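Local coordinates for CRISPR-associated protein CasA/Cse1 (Thermus thermophilus, PDB 4AN8) that is the large subunit of the type I-E Cascade complex and probably takes part in CRISPR-guided defence against foreign DNA, at residues K380-L392 with L454-L466. Numbering follows the deposited sequence.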
loop_
_atom_site.group_PDB
_atom_site.type_symbol
_atom_site.label_atom_id
_atom_site.label_comp_id
_atom_site.label_asym_id
_atom_site.label_seq_id
_atom_site.Cartn_x
_atom_site.Cartn_y
_atom_site.Cartn_z
ATOM N N LYS A 380 24.348 -2.404 -3.830
ATOM C CA LYS A 380 25.112 -2.989 -4.935
ATOM C C LYS A 380 24.219 -3.806 -5.869
ATOM O O LYS A 380 24.284 -3.663 -7.080
ATOM C CB LYS A 380 26.237 -3.902 -4.411
ATOM C CG LYS A 380 27.380 -3.199 -3.678
ATOM C CD LYS A 380 28.441 -4.217 -3.239
ATOM C CE LYS A 380 29.479 -3.619 -2.288
ATOM N NZ LYS A 380 30.188 -2.449 -2.878
ATOM N N ALA A 381 23.413 -4.692 -5.290
ATOM C CA ALA A 381 22.564 -5.582 -6.068
ATOM C C ALA A 381 21.709 -4.771 -7.021
ATOM O O ALA A 381 21.571 -5.117 -8.193
ATOM C CB ALA A 381 21.669 -6.402 -5.143
ATOM N N LEU A 382 21.136 -3.683 -6.513
ATOM C CA LEU A 382 20.203 -2.905 -7.308
ATOM C C LEU A 382 20.954 -2.102 -8.351
ATOM O O LEU A 382 20.418 -1.782 -9.405
ATOM C CB LEU A 382 19.359 -1.984 -6.423
ATOM C CG LEU A 382 17.944 -2.478 -6.129
ATOM C CD1 LEU A 382 17.966 -3.934 -5.735
ATOM C CD2 LEU A 382 17.269 -1.614 -5.061
ATOM N N LYS A 383 22.196 -1.761 -8.046
ATOM C CA LYS A 383 22.987 -0.929 -8.943
ATOM C C LYS A 383 23.425 -1.764 -10.147
ATOM O O LYS A 383 23.273 -1.344 -11.289
ATOM C CB LYS A 383 24.193 -0.342 -8.208
ATOM C CG LYS A 383 24.903 0.772 -8.955
ATOM C CD LYS A 383 25.994 1.391 -8.089
ATOM C CE LYS A 383 26.808 2.444 -8.843
ATOM N NZ LYS A 383 27.683 1.851 -9.901
ATOM N N MET A 384 23.945 -2.952 -9.882
ATOM C CA MET A 384 24.249 -3.892 -10.948
ATOM C C MET A 384 23.038 -4.059 -11.856
ATOM O O MET A 384 23.143 -3.879 -13.074
ATOM C CB MET A 384 24.666 -5.243 -10.369
ATOM C CG MET A 384 25.954 -5.193 -9.569
ATOM S SD MET A 384 26.181 -6.594 -8.448
ATOM C CE MET A 384 26.072 -7.966 -9.598
ATOM N N ALA A 385 21.882 -4.389 -11.269
ATOM C CA ALA A 385 20.694 -4.680 -12.050
ATOM C C ALA A 385 20.313 -3.474 -12.898
ATOM O O ALA A 385 19.937 -3.631 -14.065
ATOM C CB ALA A 385 19.546 -5.151 -11.157
ATOM N N GLU A 386 20.467 -2.266 -12.356
ATOM C CA GLU A 386 20.143 -1.061 -13.144
ATOM C C GLU A 386 21.133 -0.790 -14.275
ATOM O O GLU A 386 20.749 -0.308 -15.344
ATOM C CB GLU A 386 19.990 0.203 -12.273
ATOM C CG GLU A 386 18.815 0.184 -11.283
ATOM C CD GLU A 386 17.438 0.352 -11.946
ATOM O OE1 GLU A 386 17.365 0.785 -13.113
ATOM O OE2 GLU A 386 16.416 0.047 -11.292
ATOM N N GLU A 387 22.405 -1.079 -14.047
ATOM C CA GLU A 387 23.405 -0.797 -15.061
ATOM C C GLU A 387 23.205 -1.745 -16.244
ATOM O O GLU A 387 23.219 -1.331 -17.398
ATOM C CB GLU A 387 24.817 -0.925 -14.488
ATOM C CG GLU A 387 25.214 0.238 -13.585
ATOM C CD GLU A 387 26.623 0.108 -13.015
ATOM O OE1 GLU A 387 27.335 -0.858 -13.382
ATOM O OE2 GLU A 387 27.009 0.977 -12.198
ATOM N N LEU A 388 23.009 -3.020 -15.937
ATOM C CA LEU A 388 22.775 -4.008 -16.958
ATOM C C LEU A 388 21.505 -3.654 -17.742
ATOM O O LEU A 388 21.508 -3.656 -18.982
ATOM C CB LEU A 388 22.690 -5.385 -16.315
ATOM C CG LEU A 388 22.305 -6.530 -17.233
ATOM C CD1 LEU A 388 23.223 -6.532 -18.441
ATOM C CD2 LEU A 388 22.397 -7.819 -16.484
ATOM N N GLY A 389 20.440 -3.289 -17.022
ATOM C CA GLY A 389 19.164 -2.975 -17.645
ATOM C C GLY A 389 19.263 -1.768 -18.548
ATOM O O GLY A 389 18.542 -1.656 -19.545
ATOM N N GLN A 390 20.158 -0.852 -18.201
ATOM C CA GLN A 390 20.422 0.317 -19.031
ATOM C C GLN A 390 21.197 -0.098 -20.311
ATOM O O GLN A 390 20.913 0.375 -21.421
ATOM C CB GLN A 390 21.204 1.358 -18.223
ATOM C CG GLN A 390 21.014 2.799 -18.682
ATOM C CD GLN A 390 19.590 3.320 -18.467
ATOM O OE1 GLN A 390 18.794 2.728 -17.730
ATOM N NE2 GLN A 390 19.269 4.433 -19.119
ATOM N N GLY A 391 22.166 -0.990 -20.140
ATOM C CA GLY A 391 22.869 -1.582 -21.262
ATOM C C GLY A 391 21.905 -2.295 -22.191
ATOM O O GLY A 391 21.973 -2.118 -23.410
ATOM N N LEU A 392 20.991 -3.080 -21.621
ATOM C CA LEU A 392 19.963 -3.763 -22.412
ATOM C C LEU A 392 19.049 -2.785 -23.134
ATOM O O LEU A 392 18.732 -2.981 -24.310
ATOM C CB LEU A 392 19.140 -4.729 -21.554
ATOM C CG LEU A 392 19.950 -5.917 -21.034
ATOM C CD1 LEU A 392 19.157 -6.784 -20.032
ATOM C CD2 LEU A 392 20.500 -6.767 -22.195
ATOM N N LEU A 454 25.388 -11.434 -3.131
ATOM C CA LEU A 454 25.669 -10.703 -4.367
ATOM C C LEU A 454 25.944 -11.667 -5.502
ATOM O O LEU A 454 25.519 -11.443 -6.642
ATOM C CB LEU A 454 26.876 -9.784 -4.215
ATOM C CG LEU A 454 26.647 -8.355 -3.735
ATOM C CD1 LEU A 454 25.282 -7.815 -4.186
ATOM C CD2 LEU A 454 26.816 -8.288 -2.223
ATOM N N ASP A 455 26.650 -12.744 -5.177
ATOM C CA ASP A 455 27.026 -13.737 -6.169
ATOM C C ASP A 455 25.801 -14.426 -6.745
ATOM O O ASP A 455 25.707 -14.619 -7.956
ATOM C CB ASP A 455 27.996 -14.760 -5.572
ATOM C CG ASP A 455 29.306 -14.126 -5.132
ATOM O OD1 ASP A 455 29.832 -13.258 -5.866
ATOM O OD2 ASP A 455 29.801 -14.490 -4.044
ATOM N N LEU A 456 24.860 -14.795 -5.887
ATOM C CA LEU A 456 23.610 -15.366 -6.370
ATOM C C LEU A 456 22.927 -14.372 -7.310
ATOM O O LEU A 456 22.368 -14.749 -8.338
ATOM C CB LEU A 456 22.683 -15.728 -5.208
ATOM C CG LEU A 456 23.040 -17.001 -4.438
ATOM C CD1 LEU A 456 23.203 -18.178 -5.395
ATOM C CD2 LEU A 456 24.295 -16.813 -3.587
ATOM N N TRP A 457 23.000 -13.092 -6.966
ATOM C CA TRP A 457 22.302 -12.074 -7.730
ATOM C C TRP A 457 22.930 -11.970 -9.112
ATOM O O TRP A 457 22.222 -11.916 -10.128
ATOM C CB TRP A 457 22.378 -10.738 -6.998
ATOM C CG TRP A 457 21.585 -9.635 -7.617
ATOM C CD1 TRP A 457 22.061 -8.440 -8.043
ATOM C CD2 TRP A 457 20.164 -9.613 -7.854
ATOM N NE1 TRP A 457 21.039 -7.672 -8.537
ATOM C CE2 TRP A 457 19.864 -8.369 -8.439
ATOM C CE3 TRP A 457 19.126 -10.532 -7.641
ATOM C CZ2 TRP A 457 18.567 -8.005 -8.808
ATOM C CZ3 TRP A 457 17.840 -10.184 -8.022
ATOM C CH2 TRP A 457 17.570 -8.925 -8.598
ATOM N N ARG A 458 24.261 -11.951 -9.143
ATOM C CA ARG A 458 24.996 -11.850 -10.403
ATOM C C ARG A 458 24.647 -13.016 -11.311
ATOM O O ARG A 458 24.468 -12.841 -12.516
ATOM C CB ARG A 458 26.503 -11.794 -10.177
ATOM C CG ARG A 458 27.276 -11.492 -11.452
ATOM C CD ARG A 458 28.734 -11.191 -11.160
ATOM N NE ARG A 458 28.888 -10.506 -9.882
ATOM C CZ ARG A 458 29.376 -11.079 -8.788
ATOM N NH1 ARG A 458 29.776 -12.345 -8.825
ATOM N NH2 ARG A 458 29.476 -10.386 -7.660
ATOM N N GLU A 459 24.516 -14.198 -10.726
ATOM C CA GLU A 459 24.050 -15.348 -11.486
ATOM C C GLU A 459 22.654 -15.095 -12.053
ATOM O O GLU A 459 22.379 -15.395 -13.223
ATOM C CB GLU A 459 24.047 -16.608 -10.619
ATOM C CG GLU A 459 25.378 -16.899 -9.940
ATOM C CD GLU A 459 26.546 -16.944 -10.914
ATOM O OE1 GLU A 459 26.318 -17.192 -12.119
ATOM O OE2 GLU A 459 27.696 -16.722 -10.472
ATOM N N ALA A 460 21.770 -14.539 -11.230
ATOM C CA ALA A 460 20.404 -14.285 -11.680
ATOM C C ALA A 460 20.388 -13.210 -12.756
ATOM O O ALA A 460 19.640 -13.309 -13.716
ATOM C CB ALA A 460 19.507 -13.902 -10.506
ATOM N N LEU A 461 21.222 -12.186 -12.599
ATOM C CA LEU A 461 21.350 -11.153 -13.628
ATOM C C LEU A 461 21.773 -11.762 -14.973
ATOM O O LEU A 461 21.221 -11.433 -16.028
ATOM C CB LEU A 461 22.352 -10.077 -13.203
ATOM C CG LEU A 461 21.933 -9.169 -12.046
ATOM C CD1 LEU A 461 23.000 -8.133 -11.742
ATOM C CD2 LEU A 461 20.628 -8.491 -12.375
ATOM N N ARG A 462 22.750 -12.661 -14.926
ATOM C CA ARG A 462 23.233 -13.323 -16.134
ATOM C C ARG A 462 22.092 -14.084 -16.818
ATOM O O ARG A 462 21.804 -13.875 -18.001
ATOM C CB ARG A 462 24.394 -14.259 -15.786
ATOM C CG ARG A 462 25.420 -14.434 -16.889
ATOM C CD ARG A 462 26.723 -15.018 -16.353
ATOM N NE ARG A 462 27.839 -14.073 -16.465
ATOM C CZ ARG A 462 28.608 -13.683 -15.448
ATOM N NH1 ARG A 462 28.395 -14.156 -14.226
ATOM N NH2 ARG A 462 29.598 -12.821 -15.653
ATOM N N GLY A 463 21.418 -14.939 -16.054
ATOM C CA GLY A 463 20.337 -15.744 -16.584
ATOM C C GLY A 463 19.200 -14.895 -17.097
ATOM O O GLY A 463 18.579 -15.218 -18.120
ATOM N N ALA A 464 18.902 -13.807 -16.389
ATOM C CA ALA A 464 17.835 -12.919 -16.828
ATOM C C ALA A 464 18.190 -12.327 -18.185
ATOM O O ALA A 464 17.378 -12.346 -19.111
ATOM C CB ALA A 464 17.593 -11.807 -15.795
ATOM N N ALA A 465 19.400 -11.779 -18.288
ATOM C CA ALA A 465 19.876 -11.191 -19.543
ATOM C C ALA A 465 19.929 -12.229 -20.693
ATOM O O ALA A 465 19.371 -11.992 -21.772
ATOM C CB ALA A 465 21.242 -10.527 -19.341
ATOM N N LEU A 466 20.575 -13.368 -20.437
ATOM C CA LEU A 466 20.662 -14.484 -21.395
ATOM C C LEU A 466 19.304 -14.962 -21.865
ATOM O O LEU A 466 19.077 -15.126 -23.056
ATOM C CB LEU A 466 21.404 -15.671 -20.785
ATOM C CG LEU A 466 22.925 -15.583 -20.778
ATOM C CD1 LEU A 466 23.524 -16.646 -19.868
ATOM C CD2 LEU A 466 23.457 -15.707 -22.185
#
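The helical segments carrying A381 and W457 run side by side in the same N-to-C direction, their axes 10.2 Å apart at closest and crossing at -17°. They are two helices of the C-terminal four-helix bundle of Cse1; helix 429-446 packs against the pair, F444 meeting the W457 ring and Y433 touching L388, L392 and L461.

The one polar link is made by the indole of W457. With CG anti to the backbone N (chi1 -174°), the ring is carried across to the neighbouring helix, where NE1 donates to A381 O at 2.6 Å. The bond is short and bent, its N-H···O angle 134°, and the donor sits above the carbonyl plane. A381 O also takes the helical hydrogen bond from A385 N, which comes from the opposite face of that plane, so a carbonyl already used within its own helix satisfies the buried indole N-H as well.

The same ring is sandwiched by methyls. A381 CB lies over one face in a CH-pi contact, 3.8 Å from the centroid of the five-membered ring of W457, while L461 CD2, from the next turn of the ring's own helix, rests on the opposite face, offset toward the rim. A385 CB meets the ring edge at CZ2. L461 then splits its two branches: CD2 touches A385 CB at 3.7 Å, and CD1 packs against M384, which lies roughly perpendicular to it. A bend at chi3 turns the M384 methyl toward the 454-466 helix, so CE reaches both L461 CD1 and NE of the poorly ordered R458 at the more open border.

Farther along, the side chains of L388 and L461 lie alongside each other, pointing opposite ways, and L388 CD2 ends 4.1 Å from A465 CB.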